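Local coordinates for glutamate--tRNA ligase (PDB 3AII), which probably catalyses the two-step, ATP-driven attachment of glutamate to tRNA, as a class I aminoacyl-tRNA synthetase of the non-discriminating archaeal type, at residues P195-F198 and R199-N203; A207-C210 and R211-F215. All coordinates share one frame; numbering follows the deposited sequence.

Contact 1 (P195-F198 and R199-N203); sequences PEEF and RELKN
P195 meets R199 one helical turn on, its carbonyl O accepting the R199 backbone N at 2.9 Å, the first of four successive i to i+4 bonds that identify this stretch as alpha helix. E196 repeats the pattern with E200 N, and its side chain runs alongside that of R199. The E196 chain bends at its second torsion, bringing OE2 to 3.9 Å from R199 CD. The charged ends stay 4.3 Å apart, OE2 to NH1, beyond a salt bridge, with the carboxylate and guanidinium planes turned 48° against each other; any attraction is therefore probably modest. At E197 the carbonyl O takes L201 N, while OE2 lies beside the leucine branch, 4.1 Å from CD1. F198 closes the series with the shortest and straightest of the four bonds, K202 N to F198 O at 2.8 Å and 168°. The F198 ring, carried by a first torsion that sets CG opposite the backbone N (chi1 -177°), inclines across the aliphatic part of K202, CE1 lying 3.9 Å from CD. Beyond the helix the ring packs on Y189, C191, C193 and C208 and makes a cation-pi contact with R236. One buried aromatic among mostly exposed charged residues marks an amphipathic surface helix, 195-203, whose inner side rests on the four-cysteine zinc site within the catalytic domain.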
ATOM      1  N   PRO A 195      29.133   3.280 -24.436  1.00 25.76           N
ATOM      2  CA  PRO A 195      27.921   2.458 -24.422  1.00 27.07           C
ATOM      3  C   PRO A 195      27.283   2.191 -25.792  1.00 29.07           C
ATOM      4  O   PRO A 195      26.852   1.065 -26.020  1.00 28.87           O
ATOM      5  CB  PRO A 195      26.981   3.249 -23.515  1.00 29.31           C
ATOM      6  CG  PRO A 195      27.915   3.911 -22.537  1.00 31.23           C
ATOM      7  CD  PRO A 195      29.152   4.254 -23.327  1.00 30.33           C
ATOM      8  N   GLU A 196      27.212   3.182 -26.677  1.00 29.68           N
ATOM      9  CA  GLU A 196      26.570   2.965 -27.982  1.00 28.39           C
ATOM     10  C   GLU A 196      27.404   2.076 -28.899  1.00 28.97           C
ATOM     11  O   GLU A 196      26.862   1.297 -29.692  1.00 31.90           O
ATOM     12  CB  GLU A 196      26.255   4.294 -28.677  1.00 29.88           C
ATOM     13  CG  GLU A 196      25.159   5.093 -28.000  1.00 25.92           C
ATOM     14  CD  GLU A 196      23.858   4.323 -27.894  1.00 35.71           C
ATOM     15  OE1 GLU A 196      23.146   4.518 -26.893  1.00 32.68           O
ATOM     16  OE2 GLU A 196      23.556   3.513 -28.797  1.00 48.68           O
ATOM     17  N   GLU A 197      28.723   2.194 -28.797  1.00 29.99           N
ATOM     18  CA  GLU A 197      29.608   1.346 -29.582  1.00 28.59           C
ATOM     19  C   GLU A 197      29.542  -0.093 -29.071  1.00 40.10           C
ATOM     20  O   GLU A 197      29.533  -1.041 -29.859  1.00 30.45           O
ATOM     21  CB  GLU A 197      31.044   1.869 -29.549  1.00 32.19           C
ATOM     22  CG  GLU A 197      31.804   1.625 -30.849  1.00 62.57           C
ATOM     23  CD  GLU A 197      33.124   0.909 -30.638  1.00 80.28           C
ATOM     24  OE1 GLU A 197      33.980   1.438 -29.894  1.00 90.57           O
ATOM     25  OE2 GLU A 197      33.311  -0.181 -31.221  1.00 62.77           O
ATOM     26  N   PHE A 198      29.476  -0.252 -27.751  1.00 28.90           N
ATOM     27  CA  PHE A 198      29.299  -1.576 -27.170  1.00 28.34           C
ATOM     28  C   PHE A 198      27.980  -2.195 -27.610  1.00 32.50           C
ATOM     29  O   PHE A 198      27.908  -3.383 -27.929  1.00 28.90           O
ATOM     30  CB  PHE A 198      29.350  -1.538 -25.633  1.00 28.33           C
ATOM     31  CG  PHE A 198      29.232  -2.898 -25.011  1.00 32.20           C
ATOM     32  CD1 PHE A 198      27.995  -3.402 -24.644  1.00 25.86           C
ATOM     33  CD2 PHE A 198      30.353  -3.691 -24.842  1.00 29.26           C
ATOM     34  CE1 PHE A 198      27.879  -4.668 -24.104  1.00 32.29           C
ATOM     35  CE2 PHE A 198      30.242  -4.961 -24.302  1.00 25.13           C
ATOM     36  CZ  PHE A 198      29.006  -5.444 -23.929  1.00 25.32           C
ATOM     37  N   ARG A 199      26.922  -1.388 -27.611  1.00 27.95           N
ATOM     38  CA  ARG A 199      25.599  -1.885 -27.959  1.00 30.53           C
ATOM     39  C   ARG A 199      25.572  -2.405 -29.394  1.00 29.11           C
ATOM     40  O   ARG A 199      24.960  -3.437 -29.682  1.00 31.29           O
ATOM     41  CB  ARG A 199      24.552  -0.780 -27.772  1.00 37.68           C
ATOM     42  CG  ARG A 199      23.128  -1.207 -28.084  1.00 38.82           C
ATOM     43  CD  ARG A 199      22.163  -0.051 -27.895  1.00 52.75           C
ATOM     44  NE  ARG A 199      20.802  -0.410 -28.281  1.00 73.89           N
ATOM     45  CZ  ARG A 199      19.746   0.374 -28.102  1.00 91.30           C
ATOM     46  NH1 ARG A 199      19.893   1.563 -27.536  1.00 77.69           N
ATOM     47  NH2 ARG A 199      18.542  -0.032 -28.485  1.00 91.50           N
ATOM     48  N   GLU A 200      26.244  -1.691 -30.291  1.00 29.03           N
ATOM     49  CA  GLU A 200      26.287  -2.087 -31.694  1.00 40.14           C
ATOM     50  C   GLU A 200      26.946  -3.461 -31.853  1.00 49.19           C
ATOM     51  O   GLU A 200      26.483  -4.300 -32.628  1.00 37.00           O
ATOM     52  CB  GLU A 200      27.029  -1.032 -32.516  1.00 43.64           C
ATOM     53  CG  GLU A 200      26.826  -1.150 -34.015  1.00 68.53           C
ATOM     54  CD  GLU A 200      27.572  -0.078 -34.785  1.00 87.38           C
ATOM     55  OE1 GLU A 200      28.719   0.238 -34.401  1.00 78.35           O
ATOM     56  OE2 GLU A 200      27.014   0.445 -35.772  1.00 90.46           O
ATOM     57  N   LEU A 201      28.022  -3.687 -31.106  1.00 36.77           N
ATOM     58  CA  LEU A 201      28.716  -4.974 -31.133  1.00 28.68           C
ATOM     59  C   LEU A 201      27.827  -6.051 -30.535  1.00 33.96           C
ATOM     60  O   LEU A 201      27.636  -7.118 -31.124  1.00 32.94           O
ATOM     61  CB  LEU A 201      30.031  -4.893 -30.359  1.00 29.07           C
ATOM     62  CG  LEU A 201      31.161  -4.078 -30.984  1.00 39.38           C
ATOM     63  CD1 LEU A 201      32.333  -3.957 -30.019  1.00 35.70           C
ATOM     64  CD2 LEU A 201      31.607  -4.704 -32.308  1.00 35.20           C
ATOM     65  N   LYS A 202      27.279  -5.754 -29.359  1.00 29.43           N
ATOM     66  CA  LYS A 202      26.431  -6.684 -28.627  1.00 27.18           C
ATOM     67  C   LYS A 202      25.253  -7.179 -29.462  1.00 31.95           C
ATOM     68  O   LYS A 202      24.944  -8.367 -29.465  1.00 35.02           O
ATOM     69  CB  LYS A 202      25.896  -6.008 -27.361  1.00 29.88           C
ATOM     70  CG  LYS A 202      25.174  -6.944 -26.406  1.00 33.82           C
ATOM     71  CD  LYS A 202      24.439  -6.165 -25.317  1.00 35.87           C
ATOM     72  CE  LYS A 202      23.151  -5.541 -25.850  1.00 33.84           C
ATOM     73  NZ  LYS A 202      22.414  -4.789 -24.797  1.00 25.70           N
ATOM     74  N   ASN A 203      24.587  -6.260 -30.156  1.00 32.96           N
ATOM     75  CA  ASN A 203      23.395  -6.600 -30.933  1.00 41.88           C
ATOM     76  C   ASN A 203      23.700  -7.483 -32.134  1.00 48.63           C
ATOM     77  O   ASN A 203      22.803  -8.124 -32.684  1.00 49.30           O
ATOM     78  CB  ASN A 203      22.656  -5.338 -31.387  1.00 34.65           C
ATOM     79  CG  ASN A 203      21.914  -4.658 -30.258  1.00 38.03           C
ATOM     80  OD1 ASN A 203      21.775  -3.433 -30.244  1.00 55.07           O
ATOM     81  ND2 ASN A 203      21.436  -5.448 -29.298  1.00 39.57           N
TER

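Contact 2 (A207-C210 and R211-F215); sequences ACHC and RSLGF. With ZN (zinc ion), chain D.
A local turn contact joins A207-C210 to R211-F215, in the connection between helices 195-203 and 215-224, a loop with a short 3-10 turn. C208 SG and C210 SG each bind the zinc at 2.4 Å, and C191 and C193 complete the four-cysteine site. The turn is drawn in by i to i+3 backbone bonds: a weak one from R211 N to C208 O, then S212 N to H209 O and L213 N to C210 O. H209 O is gripped twice: the first torsion of S212 (chi1 69°) tucks OG between its backbone N and carbonyl carbon, where it donates to H209 O at 2.8 Å, in the carbonyl plane, whereas S212 N comes from above that plane. At C210 O, L213 N likewise approaches from above, 61° out of plane, and a water bridges this oxygen to L213 O. L213 CD2 reaches H209 NE2 at 3.8 Å, the two side chains crossing at about a right angle. An alanine in place of L213 would remove both branches and is likely to leave the H209 ring freer to turn. R211 packs its CD on A207 CB at 3.6 Å, while its NE makes a salt bridge to D250. Two cysteine ligands and doubly held carbonyls probably make this a turn held jointly by metal, backbone, serine hydroxyl and bound water.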
ATOM      1  N   ALA A 207      32.009  -9.620 -29.612  1.00 41.19           N
ATOM      2  CA  ALA A 207      32.630  -9.233 -28.349  1.00 31.23           C
ATOM      3  C   ALA A 207      33.483  -7.981 -28.488  1.00 45.94           C
ATOM      4  O   ALA A 207      34.139  -7.768 -29.510  1.00 37.55           O
ATOM      5  CB  ALA A 207      33.462 -10.377 -27.798  1.00 38.55           C
ATOM      6  N   CYS A 208      33.470  -7.148 -27.453  1.00 35.08           N
ATOM      7  CA  CYS A 208      34.374  -6.014 -27.397  1.00 33.57           C
ATOM      8  C   CYS A 208      35.725  -6.524 -26.923  1.00 42.88           C
ATOM      9  O   CYS A 208      35.849  -7.672 -26.490  1.00 29.43           O
ATOM     10  CB  CYS A 208      33.844  -4.924 -26.457  1.00 29.86           C
ATOM     11  SG  CYS A 208      33.921  -5.357 -24.693  1.00 26.81           S
ATOM     12  N   HIS A 209      36.736  -5.672 -27.009  1.00 25.66           N
ATOM     13  CA  HIS A 209      38.077  -6.038 -26.576  1.00 28.90           C
ATOM     14  C   HIS A 209      38.139  -6.378 -25.085  1.00 28.26           C
ATOM     15  O   HIS A 209      38.908  -7.242 -24.670  1.00 31.07           O
ATOM     16  CB  HIS A 209      39.058  -4.908 -26.907  1.00 28.95           C
ATOM     17  CG  HIS A 209      40.400  -5.066 -26.266  1.00 32.48           C
ATOM     18  ND1 HIS A 209      41.308  -6.021 -26.670  1.00 39.75           N
ATOM     19  CD2 HIS A 209      40.988  -4.389 -25.253  1.00 32.35           C
ATOM     20  CE1 HIS A 209      42.399  -5.926 -25.930  1.00 38.59           C
ATOM     21  NE2 HIS A 209      42.231  -4.946 -25.062  1.00 53.67           N
ATOM     22  N   CYS A 210      37.321  -5.697 -24.285  1.00 30.51           N
ATOM     23  CA  CYS A 210      37.374  -5.838 -22.834  1.00 23.12           C
ATOM     24  C   CYS A 210      37.064  -7.279 -22.425  1.00 21.91           C
ATOM     25  O   CYS A 210      37.557  -7.773 -21.406  1.00 25.61           O
ATOM     26  CB  CYS A 210      36.357  -4.900 -22.173  1.00 27.11           C
ATOM     27  SG  CYS A 210      36.380  -3.184 -22.787  1.00 26.85           S
ATOM     28  N   ARG A 211      36.229  -7.932 -23.221  1.00 20.73           N
ATOM     29  CA  ARG A 211      35.748  -9.270 -22.900  1.00 24.71           C
ATOM     30  C   ARG A 211      36.865 -10.307 -22.947  1.00 33.50           C
ATOM     31  O   ARG A 211      36.706 -11.411 -22.428  1.00 26.90           O
ATOM     32  CB  ARG A 211      34.628  -9.676 -23.855  1.00 26.66           C
ATOM     33  CG  ARG A 211      33.666 -10.704 -23.279  1.00 23.45           C
ATOM     34  CD  ARG A 211      32.691 -11.184 -24.338  1.00 27.96           C
ATOM     35  NE  ARG A 211      31.445 -11.699 -23.770  1.00 24.55           N
ATOM     36  CZ  ARG A 211      31.191 -12.985 -23.539  1.00 27.85           C
ATOM     37  NH1 ARG A 211      32.100 -13.913 -23.820  1.00 31.13           N
ATOM     38  NH2 ARG A 211      30.019 -13.344 -23.029  1.00 27.62           N
ATOM     39  N   SER A 212      37.991  -9.950 -23.562  1.00 28.49           N
ATOM     40  CA  SER A 212      39.108 -10.882 -23.702  1.00 24.91           C
ATOM     41  C   SER A 212      40.190 -10.695 -22.641  1.00 30.22           C
ATOM     42  O   SER A 212      41.157 -11.463 -22.598  1.00 29.09           O
ATOM     43  CB  SER A 212      39.737 -10.764 -25.100  1.00 33.91           C
ATOM     44  OG  SER A 212      40.414  -9.526 -25.250  1.00 31.38           O
ATOM     45  N   LEU A 213      40.048  -9.676 -21.799  1.00 25.19           N
ATOM     46  CA  LEU A 213      41.056  -9.406 -20.774  1.00 21.97           C
ATOM     47  C   LEU A 213      41.141 -10.541 -19.763  1.00 24.84           C
ATOM     48  O   LEU A 213      40.148 -11.232 -19.497  1.00 28.68           O
ATOM     49  CB  LEU A 213      40.759  -8.094 -20.035  1.00 25.70           C
ATOM     50  CG  LEU A 213      40.693  -6.838 -20.904  1.00 36.71           C
ATOM     51  CD1 LEU A 213      40.326  -5.634 -20.052  1.00 42.39           C
ATOM     52  CD2 LEU A 213      42.017  -6.616 -21.605  1.00 36.57           C
ATOM     53  N   GLY A 214      42.324 -10.718 -19.191  1.00 25.70           N
ATOM     54  CA  GLY A 214      42.532 -11.701 -18.148  1.00 26.46           C
ATOM     55  C   GLY A 214      42.198 -11.185 -16.759  1.00 25.72           C
ATOM     56  O   GLY A 214      41.822 -10.026 -16.574  1.00 24.39           O
ATOM     57  N   PHE A 215      42.347 -12.058 -15.770  1.00 20.54           N
ATOM     58  CA  PHE A 215      42.004 -11.736 -14.390  1.00 20.85           C
ATOM     59  C   PHE A 215      42.670 -10.454 -13.877  1.00 25.29           C
ATOM     60  O   PHE A 215      41.993  -9.516 -13.448  1.00 23.64           O
ATOM     61  CB  PHE A 215      42.365 -12.927 -13.498  1.00 19.87           C
ATOM     62  CG  PHE A 215      42.323 -12.634 -12.028  1.00 24.51           C
ATOM     63  CD1 PHE A 215      41.176 -12.140 -11.433  1.00 29.54           C
ATOM     64  CD2 PHE A 215      43.427 -12.893 -11.229  1.00 28.53           C
ATOM     65  CE1 PHE A 215      41.141 -11.888 -10.078  1.00 29.74           C
ATOM     66  CE2 PHE A 215      43.396 -12.644  -9.879  1.00 28.35           C
ATOM     67  CZ  PHE A 215      42.250 -12.138  -9.298  1.00 28.35           C
TER
HETATM   68 ZN    ZN D1001      34.217  -3.137 -23.756  1.00 27.33          ZN
HETATM   69  O   HOH W   1      37.564 -10.227 -19.787  1.00 24.33           O

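Contact 1 precedes contact 2 along the chain, with their centres about 14 Å apart, and the two meet directly beside the zinc. F198 CE2 of 195-198 lies 3.7 Å from the metal-binding C208 SG, and the F198 side chain comes to about 4 Å from the zinc itself. A second touch, L201 CD1 to C208 CA at 3.9 Å, sets the helix against the start of 207-210. The helix thus supplies apolar packing, while 207-210 supplies two of the four ligands. Both contacts belong to the catalytic domain, yet their centres are about 40 and 45 Å from the chain centre, consistent with a peripheral structural zinc site.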